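PDB 4H3U: hypothetical protein from Catenulispora acidiphila, which is of unknown function but adopts a ketosteroid isomerase-like, SnoaL-type fold and may take part in trimethylamine metabolism. Local coordinates for residues A[26-31]-A[90-95]; A[111-116]-A[147-152]. All coordinates share one frame; numbering follows the deposited sequence.

Contact 1: A[26-31]-A[90-95]; sequences TTPEIV and TKAYRA
The methyl group of A92 is the point on which the start of the first helix comes to rest. Both methyls of V31 meet it, CG1 of V31 lying 4.0 Å from CB of A92. From the N-cap position, just before the helix, the ring of P28 arrives with its CD atom, 4.2 Å from the same CB of A92. With V31 CG1 anti to the backbone N (chi1 176°), CG2 is left beside that N, and the two branches straddle the small methyl as a fork. Farther along the strand, R94 and I30 cross at about a right angle, and NH1 of R94 comes within 4.1 Å of CG2 of I30, a van der Waals contact, oblique to the guanidinium.

No direct hydrogen bond links the segments; two waters take that role. One donates to O of T26 at 2.7 Å and to O of A92 at 2.8 Å. The other bonds OG1 of T27 and accepts from N of A92 at 3.0 Å, so both backbone polar groups of A92, on a strand that is outermost within this chain, are hydrated.

Outward from this shell, the polar end of R94 is held by T126 OG1 and the carbonyl of G96, while V31 and R94 also touch V99 of the neighbouring strand. In the conformer given, Y93 stacks on H98 of the second subunit. P28 is the N-cap of helix 29-39, and the whole is an N-terminal helix laid against the curved sheet, as in the alpha+beta cone of ketosteroid isomerase-like proteins.

Contact 2: A[111-116]-A[147-152]; sequences GAPTPF and SGLPAD
Two irregular segments run past each other with T114 and S147 closest, their CA atoms 4.5 Å apart, and one backbone bond ties them: N of T114 donates to O of S147 at 3.1 Å, the donor well above the carbonyl plane and the angle at the hydrogen 153°. A CA-H...O contact, from CA of S147 to O of T114 at 3.2 Å, runs the other way between the same two residues.

The carbonyl of S147 is also pressed by carbon: CD of P113 sits 3.2 Å from O of S147, and CB of A112 lies farther off. CG of P113 reaches O of G148. That glycine has positive phi and ends helix 140-147 in a Schellman motif; a CB on it would come tight against the ring of P113. T114 OG1 lies between the backbone N and the carbonyl carbon (chi1 43°), which brings it close to C of S147, although its hydrogen bond is to the carbonyl of Q146.

S147 OG bonds back to the carbonyl of V143 and accepts from a water at 2.7 Å; this water also donates to O of T114 and lies in the plane of the F116 ring, at its edge. L149 brings both methyls and CG to the methyl of A112, CG of L149 being 4.0 Å from CB of A112, while CD2 touches the proline ring; L149 also packs on I109 and L144. With the isobutyl group cut back to an alanine, A112 and P113 would probably lose this apolar contact, and a gap is likely to open toward I109 and L144. The chemistry is thus that of a helix terminus: carbonyls near its C-terminal end are met by a backbone N-H, a threonine hydroxyl and proline carbons, while a small apolar patch adjoins them.

From the N terminus, the chain enters helix 29-39 and passes through further helices and strands before strand 82-95 comes back to the start of that first helix, where contact 1 closes a loop of 58 residues. Strand 98-109 then leads to the loop 111-116, and contact 2 closes only after strands 116-127 and 130-138 and helix 140-147, with 30 residues between its segments. The loops are in series, neither nested nor crossed. The centres of contact 1 and contact 2 are about 31 Å apart, on opposite sides of the chain's centre. Contact 1 joins the first helix to an outermost strand, contact 2 the last helix's end to a strand connection, and both reach the second subunit.

Contact 1: A[26-31]-A[90-95]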
loop_
_atom_site.group_PDB
_atom_site.type_symbol
_atom_site.label_atom_id
_atom_site.label_comp_id
_atom_site.label_asym_id
_atom_site.label_seq_id
_atom_site.Cartn_x
_atom_site.Cartn_y
_atom_site.Cartn_z
ATOM N N THR A 26 -1.748 -19.244 9.346
ATOM C CA THR A 26 -0.431 -19.795 8.980
ATOM C C THR A 26 0.282 -18.947 7.922
ATOM O O THR A 26 -0.229 -18.735 6.811
ATOM C CB THR A 26 -0.528 -21.246 8.449
ATOM O OG1 THR A 26 -1.211 -22.078 9.392
ATOM C CG2 THR A 26 0.864 -21.837 8.218
ATOM N N THR A 27 1.487 -18.509 8.254
ATOM C CA THR A 27 2.283 -17.689 7.349
ATOM C C THR A 27 3.050 -18.532 6.338
ATOM O O THR A 27 3.786 -19.429 6.733
ATOM C CB THR A 27 3.305 -16.867 8.145
ATOM O OG1 THR A 27 2.613 -16.046 9.081
ATOM C CG2 THR A 27 4.130 -15.984 7.231
ATOM N N PRO A 28 2.889 -18.250 5.028
ATOM C CA PRO A 28 3.630 -19.008 4.010
ATOM C C PRO A 28 5.144 -18.914 4.248
ATOM O O PRO A 28 5.641 -17.828 4.595
ATOM C CB PRO A 28 3.210 -18.329 2.706
ATOM C CG PRO A 28 1.849 -17.808 3.019
ATOM C CD PRO A 28 1.889 -17.346 4.438
ATOM N N GLU A 29 5.882 -19.974 3.964
ATOM C CA GLU A 29 7.318 -19.928 4.138
ATOM C C GLU A 29 7.970 -18.808 3.292
ATOM O O GLU A 29 8.960 -18.252 3.721
ATOM C CB GLU A 29 7.904 -21.324 3.867
ATOM C CG GLU A 29 7.394 -22.356 4.904
ATOM C CD GLU A 29 7.838 -22.070 6.356
ATOM O OE1 GLU A 29 9.034 -21.764 6.613
ATOM O OE2 GLU A 29 6.994 -22.208 7.280
ATOM N N ILE A 30 7.435 -18.555 2.092
ATOM C CA ILE A 30 7.999 -17.523 1.235
ATOM C C ILE A 30 7.946 -16.151 1.916
ATOM O O ILE A 30 8.844 -15.316 1.724
ATOM C CB ILE A 30 7.328 -17.499 -0.166
ATOM C CG1 ILE A 30 8.105 -16.614 -1.135
ATOM C CG2 ILE A 30 5.892 -17.027 -0.114
ATOM C CD1 ILE A 30 9.539 -16.991 -1.351
ATOM N N VAL A 31 6.897 -15.921 2.718
ATOM C CA VAL A 31 6.768 -14.678 3.468
ATOM C C VAL A 31 7.858 -14.590 4.540
ATOM O O VAL A 31 8.504 -13.554 4.710
ATOM C CB VAL A 31 5.386 -14.517 4.027
ATOM C CG1 VAL A 31 5.262 -13.292 4.892
ATOM C CG2 VAL A 31 4.363 -14.462 2.872
ATOM N N THR A 90 3.153 -8.990 10.375
ATOM C CA THR A 90 1.956 -8.838 11.186
ATOM C C THR A 90 0.996 -9.972 10.870
ATOM O O THR A 90 0.539 -10.681 11.780
ATOM C CB THR A 90 1.290 -7.487 10.954
ATOM O OG1 THR A 90 2.252 -6.460 11.184
ATOM C CG2 THR A 90 0.120 -7.295 11.901
ATOM N N LYS A 91 0.693 -10.166 9.580
ATOM C CA LYS A 91 -0.122 -11.286 9.128
ATOM C C LYS A 91 0.063 -11.438 7.633
ATOM O O LYS A 91 0.524 -10.524 6.990
ATOM C CB LYS A 91 -1.584 -11.144 9.518
ATOM C CG LYS A 91 -2.253 -9.999 8.853
ATOM C CD LYS A 91 -3.738 -9.797 9.202
ATOM C CE LYS A 91 -3.937 -9.426 10.651
ATOM N NZ LYS A 91 -5.400 -9.281 10.917
ATOM N N ALA A 92 -0.236 -12.602 7.112
ATOM C CA ALA A 92 -0.134 -12.827 5.704
ATOM C C ALA A 92 -1.140 -13.879 5.315
ATOM O O ALA A 92 -1.501 -14.719 6.135
ATOM C CB ALA A 92 1.274 -13.236 5.299
ATOM N N TYR A 93 -1.584 -13.853 4.055
ATOM C CA TYR A 93 -2.622 -14.739 3.562
ATOM C C TYR A 93 -2.502 -14.969 2.053
ATOM O O TYR A 93 -2.317 -14.035 1.289
ATOM C CB TYR A 93 -3.987 -14.182 4.007
ATOM C CG TYR A 93 -4.141 -12.649 4.046
ATOM C CD1 TYR A 93 -4.674 -11.941 2.966
ATOM C CD2 TYR A 93 -3.770 -11.923 5.193
ATOM C CE1 TYR A 93 -4.798 -10.569 3.031
ATOM C CE2 TYR A 93 -3.916 -10.558 5.250
ATOM C CZ TYR A 93 -4.423 -9.887 4.163
ATOM O OH TYR A 93 -4.580 -8.535 4.203
ATOM N N ARG A 94 -2.681 -16.218 1.629
ATOM C CA ARG A 94 -2.531 -16.667 0.258
ATOM C C ARG A 94 -3.902 -16.942 -0.357
ATOM O O ARG A 94 -4.752 -17.558 0.273
ATOM C CB ARG A 94 -1.743 -18.032 0.213
ATOM C CG ARG A 94 -1.643 -18.570 -1.216
ATOM C CD ARG A 94 -0.808 -19.825 -1.404
ATOM N NE ARG A 94 0.620 -19.591 -1.198
ATOM C CZ ARG A 94 1.495 -19.139 -2.100
ATOM N NH1 ARG A 94 2.771 -19.049 -1.752
ATOM N NH2 ARG A 94 1.136 -18.758 -3.317
ATOM N N ALA A 95 -4.038 -16.543 -1.615
ATOM C CA ALA A 95 -5.190 -16.804 -2.471
ATOM C C ALA A 95 -4.579 -17.267 -3.797
ATOM O O ALA A 95 -4.201 -16.470 -4.636
ATOM C CB ALA A 95 -6.060 -15.574 -2.636
HETATM O O HOH W 1 -2.498 -17.329 6.213
HETATM O O HOH W 2 -0.126 -14.800 9.088
#

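Contact 2: A[111-116]-A[147-152]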
loop_
_atom_site.group_PDB
_atom_site.type_symbol
_atom_site.label_atom_id
_atom_site.label_comp_id
_atom_site.label_asym_id
_atom_site.label_seq_id
_atom_site.Cartn_x
_atom_site.Cartn_y
_atom_site.Cartn_z
ATOM N N GLY A 111 21.940 9.623 8.747
ATOM C CA GLY A 111 22.005 11.083 8.855
ATOM C C GLY A 111 20.700 11.765 9.298
ATOM O O GLY A 111 20.708 12.969 9.584
ATOM N N ALA A 112 19.572 11.047 9.324
ATOM C CA ALA A 112 18.284 11.645 9.746
ATOM C C ALA A 112 18.249 11.744 11.253
ATOM O O ALA A 112 18.853 10.910 11.959
ATOM C CB ALA A 112 17.111 10.760 9.301
ATOM N N PRO A 113 17.474 12.697 11.788
ATOM C CA PRO A 113 17.414 12.804 13.244
ATOM C C PRO A 113 16.970 11.554 14.045
ATOM O O PRO A 113 17.563 11.248 15.076
ATOM C CB PRO A 113 16.431 13.948 13.448
ATOM C CG PRO A 113 16.604 14.830 12.247
ATOM C CD PRO A 113 16.879 13.864 11.124
ATOM N N THR A 114 15.958 10.835 13.548
ATOM C CA THR A 114 15.381 9.741 14.283
ATOM C C THR A 114 15.036 8.564 13.357
ATOM O O THR A 114 14.925 8.781 12.158
ATOM C CB THR A 114 14.127 10.215 15.032
ATOM O OG1 THR A 114 13.361 11.052 14.177
ATOM C CG2 THR A 114 14.449 11.022 16.260
ATOM N N PRO A 115 14.815 7.376 13.927
ATOM C CA PRO A 115 14.394 6.196 13.152
ATOM C C PRO A 115 12.878 6.246 12.881
ATOM O O PRO A 115 12.167 7.148 13.336
ATOM C CB PRO A 115 14.762 5.042 14.070
ATOM C CG PRO A 115 14.573 5.612 15.443
ATOM C CD PRO A 115 15.043 7.035 15.347
ATOM N N PHE A 116 12.418 5.245 12.138
ATOM C CA PHE A 116 11.005 5.115 11.782
ATOM C C PHE A 116 10.564 3.647 11.826
ATOM O O PHE A 116 11.392 2.738 11.727
ATOM C CB PHE A 116 10.763 5.660 10.349
ATOM C CG PHE A 116 11.337 4.776 9.245
ATOM C CD1 PHE A 116 10.581 3.766 8.678
ATOM C CD2 PHE A 116 12.644 4.947 8.812
ATOM C CE1 PHE A 116 11.139 2.931 7.704
ATOM C CE2 PHE A 116 13.207 4.133 7.850
ATOM C CZ PHE A 116 12.438 3.093 7.298
ATOM N N SER A 147 11.048 10.344 11.012
ATOM C CA SER A 147 12.507 10.496 10.908
ATOM C C SER A 147 13.011 11.891 11.207
ATOM O O SER A 147 14.220 12.100 11.288
ATOM C CB SER A 147 12.995 10.140 9.485
ATOM O OG SER A 147 12.713 8.780 9.140
ATOM N N GLY A 148 12.094 12.845 11.342
ATOM C CA GLY A 148 12.455 14.229 11.557
ATOM C C GLY A 148 12.999 14.888 10.308
ATOM O O GLY A 148 13.724 15.876 10.414
ATOM N N LEU A 149 12.593 14.414 9.135
ATOM C CA LEU A 149 13.022 14.956 7.861
ATOM C C LEU A 149 11.927 15.794 7.266
ATOM O O LEU A 149 10.741 15.600 7.567
ATOM C CB LEU A 149 13.343 13.831 6.878
ATOM C CG LEU A 149 14.576 12.991 7.237
ATOM C CD1 LEU A 149 14.651 11.760 6.349
ATOM C CD2 LEU A 149 15.828 13.838 7.162
ATOM N N PRO A 150 12.297 16.746 6.389
ATOM C CA PRO A 150 11.305 17.597 5.749
ATOM C C PRO A 150 10.350 16.779 4.882
ATOM O O PRO A 150 10.753 15.759 4.317
ATOM C CB PRO A 150 12.146 18.523 4.878
ATOM C CG PRO A 150 13.512 18.515 5.449
ATOM C CD PRO A 150 13.671 17.143 6.007
ATOM N N ALA A 151 9.137 17.293 4.686
ATOM C CA ALA A 151 8.145 16.559 3.909
ATOM C C ALA A 151 8.532 16.324 2.434
ATOM O O ALA A 151 8.080 15.375 1.800
ATOM C CB ALA A 151 6.800 17.251 4.012
ATOM N N ASP A 152 9.396 17.183 1.916
ATOM C CA ASP A 152 9.864 17.065 0.548
ATOM C C ASP A 152 11.291 16.557 0.441
ATOM O O ASP A 152 11.954 16.766 -0.572
ATOM C CB ASP A 152 9.747 18.412 -0.167
ATOM C CG ASP A 152 10.546 19.482 0.508
ATOM O OD1 ASP A 152 11.160 19.219 1.556
ATOM O OD2 ASP A 152 10.559 20.596 -0.025
HETATM O O HOH W 3 14.961 7.399 9.752
#